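Local atomic coordinates of GH127 beta-L-arabinofuranoside (Geobacillus stearothermophilus, PDB entry 4QK0), a protein that probably hydrolyses terminal beta-L-arabinofuranosyl units from arabinose-containing glycans, as a beta-L-arabinofuranosidase of glycoside hydrolase family 127. Residues Tyr142-Leu147 against Gln192-Ala197; Leu196-Leu201 against Leu211-Tyr216; Phe530-Glu535 against Arg554-Tyr559; Val534-Ala539 against Gly548-Gln553. All coordinates share one frame; numbering follows the deposited sequence.

Contact 1 of 4, residues Tyr142-Leu147 against Gln192-Ala197; sequences YCAGHL and QEIELA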
loop_
_atom_site.group_PDB
_atom_site.type_symbol
_atom_site.label_atom_id
_atom_site.label_comp_id
_atom_site.label_asym_id
_atom_site.label_seq_id
_atom_site.Cartn_x
_atom_site.Cartn_y
_atom_site.Cartn_z
ATOM N N TYR A 142 22.366 -2.289 22.413
ATOM C CA TYR A 142 22.122 -3.276 21.377
ATOM C C TYR A 142 23.421 -3.895 20.905
ATOM O O TYR A 142 23.539 -5.134 20.798
ATOM C CB TYR A 142 21.356 -2.600 20.217
ATOM C CG TYR A 142 21.192 -3.374 18.949
ATOM C CD1 TYR A 142 22.152 -3.325 17.973
ATOM C CD2 TYR A 142 20.053 -4.118 18.700
ATOM C CE1 TYR A 142 22.001 -4.039 16.784
ATOM C CE2 TYR A 142 19.890 -4.816 17.526
ATOM C CZ TYR A 142 20.873 -4.757 16.568
ATOM O OH TYR A 142 20.699 -5.436 15.414
ATOM N N CYS A 143 24.401 -3.071 20.585
ATOM C CA CYS A 143 25.720 -3.637 20.170
ATOM C C CYS A 143 26.370 -4.429 21.297
ATOM O O CYS A 143 26.891 -5.497 21.072
ATOM C CB CYS A 143 26.679 -2.532 19.659
ATOM S SG CYS A 143 26.137 -1.779 18.090
ATOM N N ALA A 144 26.291 -3.907 22.519
ATOM C CA ALA A 144 26.847 -4.609 23.679
ATOM C C ALA A 144 26.173 -5.956 23.846
ATOM O O ALA A 144 26.833 -6.977 24.004
ATOM C CB ALA A 144 26.661 -3.785 24.922
ATOM N N GLY A 145 24.855 -5.983 23.689
ATOM C CA GLY A 145 24.110 -7.231 23.762
ATOM C C GLY A 145 24.549 -8.229 22.737
ATOM O O GLY A 145 24.795 -9.397 23.055
ATOM N N HIS A 146 24.718 -7.784 21.485
ATOM C CA HIS A 146 25.119 -8.722 20.463
ATOM C C HIS A 146 26.494 -9.280 20.715
ATOM O O HIS A 146 26.738 -10.442 20.458
ATOM C CB HIS A 146 25.011 -8.119 19.054
ATOM C CG HIS A 146 23.680 -8.375 18.436
ATOM N ND1 HIS A 146 22.758 -7.372 18.215
ATOM C CD2 HIS A 146 23.041 -9.538 18.162
ATOM C CE1 HIS A 146 21.630 -7.907 17.785
ATOM N NE2 HIS A 146 21.784 -9.206 17.719
ATOM N N LEU A 147 27.384 -8.436 21.174
ATOM C CA LEU A 147 28.755 -8.871 21.533
ATOM C C LEU A 147 28.772 -9.893 22.719
ATOM O O LEU A 147 29.467 -10.881 22.685
ATOM C CB LEU A 147 29.552 -7.642 21.922
ATOM C CG LEU A 147 30.580 -6.906 21.074
ATOM C CD1 LEU A 147 30.962 -7.554 19.765
ATOM C CD2 LEU A 147 30.303 -5.419 20.969
ATOM N N GLN A 192 15.780 -3.076 21.781
ATOM C CA GLN A 192 15.931 -4.128 22.698
ATOM C C GLN A 192 16.837 -5.196 22.144
ATOM O O GLN A 192 16.906 -5.416 20.928
ATOM C CB GLN A 192 14.573 -4.709 23.087
ATOM C CG GLN A 192 13.579 -3.691 23.577
ATOM C CD GLN A 192 12.705 -3.090 22.468
ATOM O OE1 GLN A 192 13.209 -2.675 21.435
ATOM N NE2 GLN A 192 11.381 -3.066 22.682
ATOM N N GLU A 193 17.565 -5.836 23.058
ATOM C CA GLU A 193 18.551 -6.869 22.765
ATOM C C GLU A 193 19.407 -7.128 24.024
ATOM O O GLU A 193 19.724 -8.267 24.308
ATOM C CB GLU A 193 19.479 -6.523 21.564
ATOM C CG GLU A 193 20.828 -7.216 21.525
ATOM C CD GLU A 193 20.748 -8.704 21.249
ATOM O OE1 GLU A 193 19.685 -9.211 20.844
ATOM O OE2 GLU A 193 21.780 -9.389 21.413
ATOM N N ILE A 194 19.811 -6.085 24.706
ATOM C CA ILE A 194 20.683 -6.233 25.895
ATOM C C ILE A 194 19.998 -7.103 26.952
ATOM O O ILE A 194 20.654 -7.918 27.619
ATOM C CB ILE A 194 21.089 -4.866 26.482
ATOM C CG1 ILE A 194 22.185 -5.005 27.552
ATOM C CG2 ILE A 194 19.917 -4.142 27.101
ATOM C CD1 ILE A 194 23.469 -5.568 27.046
ATOM N N GLU A 195 18.670 -7.037 26.995
ATOM C CA GLU A 195 17.919 -7.769 28.005
ATOM C C GLU A 195 18.032 -9.285 27.799
ATOM O O GLU A 195 18.410 -10.019 28.744
ATOM C CB GLU A 195 16.490 -7.312 28.061
ATOM C CG GLU A 195 16.356 -5.821 28.219
ATOM C CD GLU A 195 16.272 -5.040 26.884
ATOM O OE1 GLU A 195 16.578 -5.633 25.819
ATOM O OE2 GLU A 195 15.860 -3.845 26.932
ATOM N N LEU A 196 17.819 -9.769 26.580
ATOM C CA LEU A 196 17.992 -11.210 26.352
ATOM C C LEU A 196 19.471 -11.659 26.427
ATOM O O LEU A 196 19.779 -12.782 26.807
ATOM C CB LEU A 196 17.326 -11.650 25.036
ATOM C CG LEU A 196 17.930 -11.178 23.695
ATOM C CD1 LEU A 196 19.026 -12.099 23.243
ATOM C CD2 LEU A 196 16.882 -11.117 22.582
ATOM N N ALA A 197 20.384 -10.772 26.040
ATOM C CA ALA A 197 21.770 -11.101 26.064
ATOM C C ALA A 197 22.269 -11.288 27.504
ATOM O O ALA A 197 22.965 -12.223 27.812
ATOM C CB ALA A 197 22.577 -9.993 25.385
#

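Contact 2 of 4, residues Leu196-Leu201 against Leu211-Tyr216; sequences LALLKL and LKLSQY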
loop_
_atom_site.group_PDB
_atom_site.type_symbol
_atom_site.label_atom_id
_atom_site.label_comp_id
_atom_site.label_asym_id
_atom_site.label_seq_id
_atom_site.Cartn_x
_atom_site.Cartn_y
_atom_site.Cartn_z
ATOM N N LEU A 196 17.819 -9.769 26.580
ATOM C CA LEU A 196 17.992 -11.210 26.352
ATOM C C LEU A 196 19.471 -11.659 26.427
ATOM O O LEU A 196 19.779 -12.782 26.807
ATOM C CB LEU A 196 17.326 -11.650 25.036
ATOM C CG LEU A 196 17.930 -11.178 23.695
ATOM C CD1 LEU A 196 19.026 -12.099 23.243
ATOM C CD2 LEU A 196 16.882 -11.117 22.582
ATOM N N ALA A 197 20.384 -10.772 26.040
ATOM C CA ALA A 197 21.770 -11.101 26.064
ATOM C C ALA A 197 22.269 -11.288 27.504
ATOM O O ALA A 197 22.965 -12.223 27.812
ATOM C CB ALA A 197 22.577 -9.993 25.385
ATOM N N LEU A 198 21.895 -10.375 28.361
ATOM C CA LEU A 198 22.197 -10.480 29.790
ATOM C C LEU A 198 21.701 -11.766 30.424
ATOM O O LEU A 198 22.394 -12.326 31.255
ATOM C CB LEU A 198 21.645 -9.272 30.558
ATOM C CG LEU A 198 22.426 -7.997 30.336
ATOM C CD1 LEU A 198 21.734 -6.784 30.937
ATOM C CD2 LEU A 198 23.846 -8.112 30.898
ATOM N N LEU A 199 20.559 -12.286 30.015
ATOM C CA LEU A 199 20.132 -13.602 30.515
ATOM C C LEU A 199 21.113 -14.672 30.134
ATOM O O LEU A 199 21.363 -15.584 30.890
ATOM C CB LEU A 199 18.751 -14.029 29.992
ATOM C CG LEU A 199 17.573 -13.133 30.287
ATOM C CD1 LEU A 199 16.258 -13.774 29.826
ATOM C CD2 LEU A 199 17.505 -12.874 31.782
ATOM N N LYS A 200 21.608 -14.630 28.910
ATOM C CA LYS A 200 22.532 -15.663 28.485
ATOM C C LYS A 200 23.817 -15.549 29.278
ATOM O O LYS A 200 24.452 -16.543 29.608
ATOM C CB LYS A 200 22.758 -15.563 26.965
ATOM C CG LYS A 200 21.812 -16.458 26.125
ATOM C CD LYS A 200 21.296 -15.831 24.827
ATOM C CE LYS A 200 21.270 -16.778 23.612
ATOM N NZ LYS A 200 22.254 -16.381 22.520
ATOM N N LEU A 201 24.248 -14.331 29.526
ATOM C CA LEU A 201 25.473 -14.110 30.220
ATOM C C LEU A 201 25.323 -14.637 31.684
ATOM O O LEU A 201 26.261 -15.211 32.255
ATOM C CB LEU A 201 25.801 -12.630 30.267
ATOM C CG LEU A 201 27.153 -12.244 30.858
ATOM C CD1 LEU A 201 28.303 -12.850 30.085
ATOM C CD2 LEU A 201 27.295 -10.730 30.904
ATOM N N LEU A 211 21.319 -10.919 35.713
ATOM C CA LEU A 211 19.889 -11.241 35.780
ATOM C C LEU A 211 19.080 -10.078 36.292
ATOM O O LEU A 211 18.089 -9.673 35.673
ATOM C CB LEU A 211 19.677 -12.457 36.643
ATOM C CG LEU A 211 18.231 -12.814 36.896
ATOM C CD1 LEU A 211 17.609 -13.315 35.617
ATOM C CD2 LEU A 211 18.171 -13.895 37.960
ATOM N N LYS A 212 19.577 -9.427 37.328
ATOM C CA LYS A 212 18.897 -8.242 37.841
ATOM C C LYS A 212 18.940 -7.003 36.917
ATOM O O LYS A 212 18.040 -6.183 36.899
ATOM C CB LYS A 212 19.491 -7.892 39.182
ATOM C CG LYS A 212 19.099 -8.901 40.253
ATOM C CD LYS A 212 18.963 -8.205 41.601
ATOM C CE LYS A 212 20.243 -8.234 42.409
ATOM N NZ LYS A 212 20.184 -9.367 43.382
ATOM N N LEU A 213 20.041 -6.850 36.205
ATOM C CA LEU A 213 20.175 -5.758 35.281
ATOM C C LEU A 213 19.163 -5.956 34.096
ATOM O O LEU A 213 18.442 -5.051 33.749
ATOM C CB LEU A 213 21.638 -5.713 34.787
ATOM C CG LEU A 213 21.954 -4.566 33.860
ATOM C CD1 LEU A 213 21.651 -3.267 34.564
ATOM C CD2 LEU A 213 23.402 -4.611 33.420
ATOM N N SER A 214 19.093 -7.162 33.563
ATOM C CA SER A 214 18.069 -7.530 32.574
ATOM C C SER A 214 16.691 -7.179 33.072
ATOM O O SER A 214 15.944 -6.437 32.420
ATOM C CB SER A 214 18.144 -9.023 32.251
ATOM O OG SER A 214 17.197 -9.406 31.250
ATOM N N GLN A 215 16.366 -7.615 34.290
ATOM C CA GLN A 215 15.076 -7.255 34.912
ATOM C C GLN A 215 14.871 -5.767 35.040
ATOM O O GLN A 215 13.752 -5.259 34.808
ATOM C CB GLN A 215 14.936 -7.897 36.314
ATOM C CG GLN A 215 13.519 -7.800 36.884
ATOM C CD GLN A 215 12.559 -8.754 36.171
ATOM O OE1 GLN A 215 12.794 -9.964 36.160
ATOM N NE2 GLN A 215 11.488 -8.225 35.553
ATOM N N TYR A 216 15.926 -5.046 35.429
ATOM C CA TYR A 216 15.816 -3.614 35.548
ATOM C C TYR A 216 15.412 -2.986 34.182
ATOM O O TYR A 216 14.552 -2.123 34.107
ATOM C CB TYR A 216 17.128 -2.924 36.060
ATOM C CG TYR A 216 17.151 -1.508 35.576
ATOM C CD1 TYR A 216 16.371 -0.541 36.161
ATOM C CD2 TYR A 216 17.849 -1.168 34.415
ATOM C CE1 TYR A 216 16.349 0.753 35.647
ATOM C CE2 TYR A 216 17.837 0.113 33.913
ATOM C CZ TYR A 216 17.083 1.046 34.490
ATOM O OH TYR A 216 17.061 2.317 33.932
#

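Contact 3 of 4, residues Phe530-Glu535 against Arg554-Tyr559; sequences FPMPVE and RGPIVY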
loop_
_atom_site.group_PDB
_atom_site.type_symbol
_atom_site.label_atom_id
_atom_site.label_comp_id
_atom_site.label_asym_id
_atom_site.label_seq_id
_atom_site.Cartn_x
_atom_site.Cartn_y
_atom_site.Cartn_z
ATOM N N PHE A 530 3.356 -39.486 11.327
ATOM C CA PHE A 530 2.552 -38.290 11.193
ATOM C C PHE A 530 2.068 -38.252 9.743
ATOM O O PHE A 530 2.839 -37.904 8.855
ATOM C CB PHE A 530 3.384 -37.041 11.479
ATOM C CG PHE A 530 4.002 -37.013 12.860
ATOM C CD1 PHE A 530 3.206 -37.111 14.014
ATOM C CD2 PHE A 530 5.356 -36.814 13.021
ATOM C CE1 PHE A 530 3.761 -37.064 15.283
ATOM C CE2 PHE A 530 5.920 -36.775 14.294
ATOM C CZ PHE A 530 5.113 -36.898 15.432
ATOM N N PRO A 531 0.808 -38.594 9.500
ATOM C CA PRO A 531 0.295 -38.405 8.128
ATOM C C PRO A 531 0.459 -36.968 7.569
ATOM O O PRO A 531 0.202 -35.994 8.287
ATOM C CB PRO A 531 -1.184 -38.764 8.244
ATOM C CG PRO A 531 -1.378 -39.394 9.585
ATOM C CD PRO A 531 -0.255 -38.928 10.463
HETATM N N MSE A 532 0.947 -36.860 6.327
HETATM C CA MSE A 532 1.167 -35.567 5.627
HETATM C C MSE A 532 0.294 -35.468 4.363
HETATM O O MSE A 532 0.814 -35.452 3.252
HETATM C CB MSE A 532 2.652 -35.410 5.208
HETATM C CG MSE A 532 3.542 -35.124 6.372
HETATM SE SE MSE A 532 5.252 -34.547 5.699
HETATM C CE MSE A 532 6.106 -34.191 7.406
ATOM N N PRO A 533 -1.032 -35.399 4.518
ATOM C CA PRO A 533 -1.856 -35.080 3.372
ATOM C C PRO A 533 -1.685 -33.644 2.911
ATOM O O PRO A 533 -1.187 -32.792 3.677
ATOM C CB PRO A 533 -3.281 -35.210 3.926
ATOM C CG PRO A 533 -3.162 -34.870 5.367
ATOM C CD PRO A 533 -1.813 -35.447 5.766
ATOM N N VAL A 534 -2.068 -33.345 1.672
ATOM C CA VAL A 534 -2.057 -31.935 1.211
ATOM C C VAL A 534 -3.239 -31.259 1.866
ATOM O O VAL A 534 -4.313 -31.715 1.708
ATOM C CB VAL A 534 -2.192 -31.795 -0.315
ATOM C CG1 VAL A 534 -2.328 -30.312 -0.729
ATOM C CG2 VAL A 534 -0.969 -32.379 -0.994
ATOM N N GLU A 535 -3.022 -30.177 2.575
ATOM C CA GLU A 535 -4.093 -29.485 3.190
ATOM C C GLU A 535 -4.361 -28.119 2.511
ATOM O O GLU A 535 -3.448 -27.422 2.109
ATOM C CB GLU A 535 -3.748 -29.181 4.645
ATOM C CG GLU A 535 -3.471 -30.380 5.534
ATOM C CD GLU A 535 -4.725 -31.084 6.079
ATOM O OE1 GLU A 535 -5.859 -30.893 5.539
ATOM O OE2 GLU A 535 -4.543 -31.896 7.032
ATOM N N ARG A 554 1.650 -28.773 3.358
ATOM C CA ARG A 554 1.872 -30.225 3.596
ATOM C C ARG A 554 2.916 -30.439 4.688
ATOM O O ARG A 554 4.041 -29.946 4.574
ATOM C CB ARG A 554 2.356 -30.844 2.300
ATOM C CG ARG A 554 2.683 -32.313 2.390
ATOM C CD ARG A 554 3.040 -32.913 1.030
ATOM N NE ARG A 554 3.224 -34.356 1.223
ATOM C CZ ARG A 554 4.345 -34.932 1.650
ATOM N NH1 ARG A 554 5.431 -34.245 1.903
ATOM N NH2 ARG A 554 4.371 -36.219 1.835
ATOM N N GLY A 555 2.566 -31.166 5.748
ATOM C CA GLY A 555 3.482 -31.232 6.897
ATOM C C GLY A 555 3.632 -29.813 7.394
ATOM O O GLY A 555 2.664 -29.043 7.373
ATOM N N PRO A 556 4.846 -29.418 7.783
ATOM C CA PRO A 556 5.125 -28.036 8.242
ATOM C C PRO A 556 5.359 -26.998 7.114
ATOM O O PRO A 556 5.613 -25.838 7.422
ATOM C CB PRO A 556 6.445 -28.206 9.022
ATOM C CG PRO A 556 7.166 -29.245 8.230
ATOM C CD PRO A 556 6.082 -30.209 7.775
ATOM N N ILE A 557 5.320 -27.434 5.851
ATOM C CA ILE A 557 5.746 -26.603 4.759
ATOM C C ILE A 557 4.571 -25.979 4.001
ATOM O O ILE A 557 3.677 -26.679 3.530
ATOM C CB ILE A 557 6.677 -27.349 3.798
ATOM C CG1 ILE A 557 8.023 -27.511 4.527
ATOM C CG2 ILE A 557 6.872 -26.524 2.531
ATOM C CD1 ILE A 557 9.014 -28.323 3.749
ATOM N N VAL A 558 4.599 -24.655 3.978
ATOM C CA VAL A 558 3.673 -23.874 3.238
ATOM C C VAL A 558 4.196 -23.781 1.795
ATOM O O VAL A 558 5.381 -23.487 1.553
ATOM C CB VAL A 558 3.517 -22.469 3.834
ATOM C CG1 VAL A 558 2.546 -21.661 3.022
ATOM C CG2 VAL A 558 2.986 -22.543 5.262
ATOM N N TYR A 559 3.257 -23.945 0.880
ATOM C CA TYR A 559 3.540 -23.961 -0.548
ATOM C C TYR A 559 3.176 -22.616 -1.225
ATOM O O TYR A 559 2.470 -21.814 -0.666
ATOM C CB TYR A 559 2.764 -25.147 -1.163
ATOM C CG TYR A 559 3.570 -26.395 -0.999
ATOM C CD1 TYR A 559 3.721 -27.000 0.234
ATOM C CD2 TYR A 559 4.270 -26.909 -2.080
ATOM C CE1 TYR A 559 4.566 -28.106 0.408
ATOM C CE2 TYR A 559 5.038 -28.035 -1.952
ATOM C CZ TYR A 559 5.220 -28.618 -0.694
ATOM O OH TYR A 559 6.057 -29.701 -0.580
HETATM O O HOH W 1 1.358 -36.077 0.552
HETATM O O HOH W 2 -0.240 -32.152 6.167
#

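Contact 4 of 4, residues Val534-Ala539 against Gly548-Gln553; sequences VERIKA and GKVALQ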
loop_
_atom_site.group_PDB
_atom_site.type_symbol
_atom_site.label_atom_id
_atom_site.label_comp_id
_atom_site.label_asym_id
_atom_site.label_seq_id
_atom_site.Cartn_x
_atom_site.Cartn_y
_atom_site.Cartn_z
ATOM N N VAL A 534 -2.068 -33.345 1.672
ATOM C CA VAL A 534 -2.057 -31.935 1.211
ATOM C C VAL A 534 -3.239 -31.259 1.866
ATOM O O VAL A 534 -4.313 -31.715 1.708
ATOM C CB VAL A 534 -2.192 -31.795 -0.315
ATOM C CG1 VAL A 534 -2.328 -30.312 -0.729
ATOM C CG2 VAL A 534 -0.969 -32.379 -0.994
ATOM N N GLU A 535 -3.022 -30.177 2.575
ATOM C CA GLU A 535 -4.093 -29.485 3.190
ATOM C C GLU A 535 -4.361 -28.119 2.511
ATOM O O GLU A 535 -3.448 -27.422 2.109
ATOM C CB GLU A 535 -3.748 -29.181 4.645
ATOM C CG GLU A 535 -3.471 -30.380 5.534
ATOM C CD GLU A 535 -4.725 -31.084 6.079
ATOM O OE1 GLU A 535 -5.859 -30.893 5.539
ATOM O OE2 GLU A 535 -4.543 -31.896 7.032
ATOM N N ARG A 536 -5.635 -27.751 2.462
ATOM C CA ARG A 536 -6.094 -26.438 2.035
ATOM C C ARG A 536 -6.276 -25.601 3.293
ATOM O O ARG A 536 -7.170 -25.876 4.083
ATOM C CB ARG A 536 -7.448 -26.563 1.322
ATOM C CG ARG A 536 -7.391 -27.025 -0.139
ATOM C CD ARG A 536 -8.832 -27.074 -0.700
ATOM N NE ARG A 536 -8.942 -27.271 -2.134
ATOM C CZ ARG A 536 -8.718 -28.434 -2.758
ATOM N NH1 ARG A 536 -8.373 -29.542 -2.078
ATOM N NH2 ARG A 536 -8.829 -28.501 -4.078
ATOM N N ILE A 537 -5.442 -24.602 3.501
ATOM C CA ILE A 537 -5.535 -23.815 4.707
ATOM C C ILE A 537 -6.392 -22.560 4.468
ATOM O O ILE A 537 -6.183 -21.837 3.475
ATOM C CB ILE A 537 -4.131 -23.405 5.162
ATOM C CG1 ILE A 537 -3.214 -24.654 5.330
ATOM C CG2 ILE A 537 -4.202 -22.632 6.461
ATOM C CD1 ILE A 537 -3.729 -25.694 6.314
ATOM N N LYS A 538 -7.304 -22.288 5.391
ATOM C CA LYS A 538 -8.101 -21.092 5.392
ATOM C C LYS A 538 -7.741 -20.153 6.527
ATOM O O LYS A 538 -7.433 -20.598 7.626
ATOM C CB LYS A 538 -9.570 -21.452 5.541
ATOM C CG LYS A 538 -10.130 -22.264 4.395
ATOM C CD LYS A 538 -10.231 -21.526 3.058
ATOM C CE LYS A 538 -11.040 -20.215 3.184
ATOM N NZ LYS A 538 -11.165 -19.418 1.945
ATOM N N ALA A 539 -7.760 -18.856 6.256
ATOM C CA ALA A 539 -7.506 -17.880 7.293
ATOM C C ALA A 539 -8.793 -17.451 7.946
ATOM O O ALA A 539 -9.868 -17.495 7.341
ATOM C CB ALA A 539 -6.806 -16.682 6.773
ATOM N N GLY A 548 -11.993 -15.427 0.479
ATOM C CA GLY A 548 -12.051 -16.141 -0.788
ATOM C C GLY A 548 -10.769 -16.805 -1.271
ATOM O O GLY A 548 -10.668 -17.176 -2.450
ATOM N N LYS A 549 -9.776 -16.912 -0.395
ATOM C CA LYS A 549 -8.491 -17.468 -0.782
ATOM C C LYS A 549 -8.112 -18.629 0.069
ATOM O O LYS A 549 -8.616 -18.771 1.150
ATOM C CB LYS A 549 -7.402 -16.448 -0.722
ATOM C CG LYS A 549 -7.655 -15.233 -1.571
ATOM C CD LYS A 549 -6.353 -14.435 -1.560
ATOM C CE LYS A 549 -6.512 -12.998 -1.982
ATOM N NZ LYS A 549 -6.612 -12.938 -3.448
ATOM N N VAL A 550 -7.185 -19.441 -0.434
ATOM C CA VAL A 550 -6.770 -20.675 0.205
ATOM C C VAL A 550 -5.276 -20.839 -0.024
ATOM O O VAL A 550 -4.741 -20.337 -1.018
ATOM C CB VAL A 550 -7.563 -21.846 -0.371
ATOM C CG1 VAL A 550 -7.167 -22.119 -1.796
ATOM C CG2 VAL A 550 -7.376 -23.107 0.433
ATOM N N ALA A 551 -4.591 -21.449 0.947
ATOM C CA ALA A 551 -3.153 -21.700 0.863
ATOM C C ALA A 551 -2.976 -23.167 0.921
ATOM O O ALA A 551 -3.707 -23.887 1.612
ATOM C CB ALA A 551 -2.392 -21.025 1.988
ATOM N N LEU A 552 -1.967 -23.647 0.225
ATOM C CA LEU A 552 -1.635 -25.068 0.342
ATOM C C LEU A 552 -0.490 -25.316 1.329
ATOM O O LEU A 552 0.477 -24.564 1.397
ATOM C CB LEU A 552 -1.231 -25.607 -1.011
ATOM C CG LEU A 552 -2.339 -25.464 -2.037
ATOM C CD1 LEU A 552 -1.855 -25.958 -3.363
ATOM C CD2 LEU A 552 -3.601 -26.217 -1.654
ATOM N N GLN A 553 -0.647 -26.365 2.129
ATOM C CA GLN A 553 0.352 -26.753 3.100
ATOM C C GLN A 553 0.436 -28.284 3.180
ATOM O O GLN A 553 -0.568 -28.988 3.167
ATOM C CB GLN A 553 0.034 -26.177 4.475
ATOM C CG GLN A 553 1.135 -26.438 5.492
ATOM C CD GLN A 553 0.973 -25.750 6.836
ATOM O OE1 GLN A 553 0.403 -24.672 6.929
ATOM N NE2 GLN A 553 1.589 -26.331 7.868
HETATM O O HOH W 3 -12.900 -16.888 2.554
HETATM O O HOH W 4 -8.795 -17.660 3.743
#

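Contact 1 of 4, residues Tyr142-Leu147 against Gln192-Ala197
The carboxylate of Glu-193 lies flat on the imidazole of His-146. The two planes are only 6° apart, and OE2 sits 3.5 Å above the His-146 ring plane, over its centre. Glu-193 CG is anti to its own backbone N (chi1 156°). The chain then bends at chi2 (69°), which folds the carboxylate back over the ring. CG itself makes a CH-pi contact with the same ring, 4.1 Å from the centroid. Glu-193 CB meets Tyr-142 CD2 obliquely at 3.8 Å. Both segments lie in the catalytic domain, which in this family is an (alpha/alpha)6 barrel. Here the N-terminal end of helix 194-205, with Glu-193 as N-cap, packs against helix 140-158. Gly-145 lets the backbones close in, its CA 4.2 Å from that of Ile-194. Ile-194 CD1 reaches Gly-145 N at 3.7 Å, and Ala-197 CB presses on Gly-145 O at 3.3 Å. No hydrogen bond joins the segments. The backbone N of Glu-193 instead donates to Glu-195 OE1 (2.9 Å), met nearly along its C-O axis. Glu-149 also brings its carboxylate close to Glu-193 OE2, which could raise the proton affinity of this buried pair.

Contact 2 of 4, residues Leu196-Leu201 against Leu211-Tyr216
Helices 194-205 and 208-220 follow each other across a short turn and form an antiparallel helical hairpin of the catalytic (alpha/alpha)6 domain. The axes of the two short segments approach to 8.3 Å, with 166° between their directions. No hydrogen bond links the two segments, and their contact is almost wholly apolar. Leu-198 and Leu-199 both hold CG anti to the carbonyl carbon, beside the backbone N. Leu-211 and Leu-213 on the other helix have CG anti to the backbone N instead. Leu-198 points its CB at the partner helix. Its CD1 tip touches CG of Leu-213 at 3.7 Å, the two side chains crossing obliquely. The same methyl, CD1 of Leu-198, rests 3.7 Å from the backbone N of Ser-214. Lower on the chain, Leu-198 CB packs against Ser-214 CB at 3.9 Å. Leu-199 starts off to one side, but its CD2 branch turns back and meets Leu-211 CD1 at 3.9 Å, these side chains also crossing obliquely. Leu-279 and Met-283 of helix 266-283 pack on Leu-199 and Leu-211 respectively. Ser-214 is the polar residue in this buried seam. Its chi1 of -178° sets OG anti to the backbone N. From there OG bonds to the carbonyl O of Glu-195, one turn before Leu-199, and Leu-199 CD2 lies 3.5 Å from Ser-214 OG.

Contact 3 of 4, residues Phe530-Glu535 against Arg554-Tyr559
A tight beta hairpin turn packs here against the linker that runs from strand 524-529 of one sheet to strand 534-539 of another. The turn is of type II', from Arg-554 to Ile-557, and two backbone bonds close it: Arg-554 N to Ile-557 O and Ile-557 N to Arg-554 O. The side chain of Met-532, a selenomethionine introduced by labelling, extends beyond CG and crosses that of Arg-554 at about a right angle. Its CB lies 3.8 Å above the guanidinium plane of Arg-554, toward the rim. Its SE comes over the same group, 3.8 Å from Arg-554 NH1. Arg-554 is extended from CG to NE, and chi4 (-83°) then turns the guanidinium to receive Met-532. Between strands 549-554 and 557-562, Gly-555 takes the first corner of the turn with a positive phi of 61°. Having no side chain, it leaves its CA open to Met-532, whose CG lies 3.9 Å from Gly-555 CA. Met-532 CE goes further and touches Pro-556 CD at 4.0 Å. Two waters bridge the segments. Water 1 lies in the guanidinium plane, accepts from the side-chain NE of Arg-554 (2.6 Å) and donates to the carbonyl O of Met-532 (2.8 Å). Water 2 runs from backbone to backbone, accepting from Gly-555 N and donating to Pro-533 O. Arg-554 NH1 is held from outside the pair by the carbonyl O of Trp-465, in the region that also supplies Tyr-463 to pack on Met-532.

Contact 4 of 4, residues Val534-Ala539 against Gly548-Gln553
Four backbone hydrogen bonds hold the two strands together, in two reciprocal pairs. Glu-535 and Gln-553 form one pair, with Glu-535 N to Gln-553 O at 2.8 Å and nearly along the C=O axis. Ile-537 and Ala-551 form the other, and Ile-537 N reaches Ala-551 O at 2.7 Å with a straight N-H...O angle of 173°. Arg-536 and Leu-552 are the non-hydrogen-bonded pair between them. On the face of Ile-537, Ala-551 and Gln-553, Ile-537 CG1 packs on Gln-553 CB at 3.7 Å. On the other face, Arg-536 and Leu-552 lie side by side and point the same way. Val-550 pushes its CG2 against Arg-536 CB at 3.6 Å; a chi1 of 69° leaves CG1 in the crowded position and CG2 facing the partner strand. This is the beta hairpin of strands 534-539 and 549-554, part of the mixed sheet in the C-terminal part of the chain. Lys-538 bends at chi2 and chi3, so its end returns to the hairpin although its CB points away. NZ bonds to Lys-549 O at 2.7 Å, from above the carbonyl plane. Water 3 bridges Lys-538 NZ to Gly-548 N, and water 4 bridges Ala-539 N to Lys-549 O. Farther out, Glu-647 makes a salt bridge with Lys-538, and Arg-492 makes one with Glu-535. Arg-536 NH2 bonds to the carbonyl oxygens of Pro-576 and Ala-579. Lys-538 and Ala-539 pair antiparallel with a strand of the second subunit, so the sheet continues across the dimer interface.

In the fold
Contacts 1 and 2 sit 9 Å apart, centre to centre, within the helical catalytic domain. They share Leu-196 and Ala-197 on helix 194-205, which packs on helix 140-158 in contact 1 and on helix 208-220 in contact 2. Contacts 3 and 4 are 11 Å apart between centres and share Val-534 and Glu-535. Their strands 549-554 and 557-562 are neighbours in one sheet, joined by Tyr-559 N to Leu-552 O at 2.9 Å, probably a hydrogen bond. The two groups lie on opposite sides of the chain's centre. Contacts 1 and 3 have nearest atoms about 24 Å apart. Contacts 2 and 4 have centres 41 Å apart.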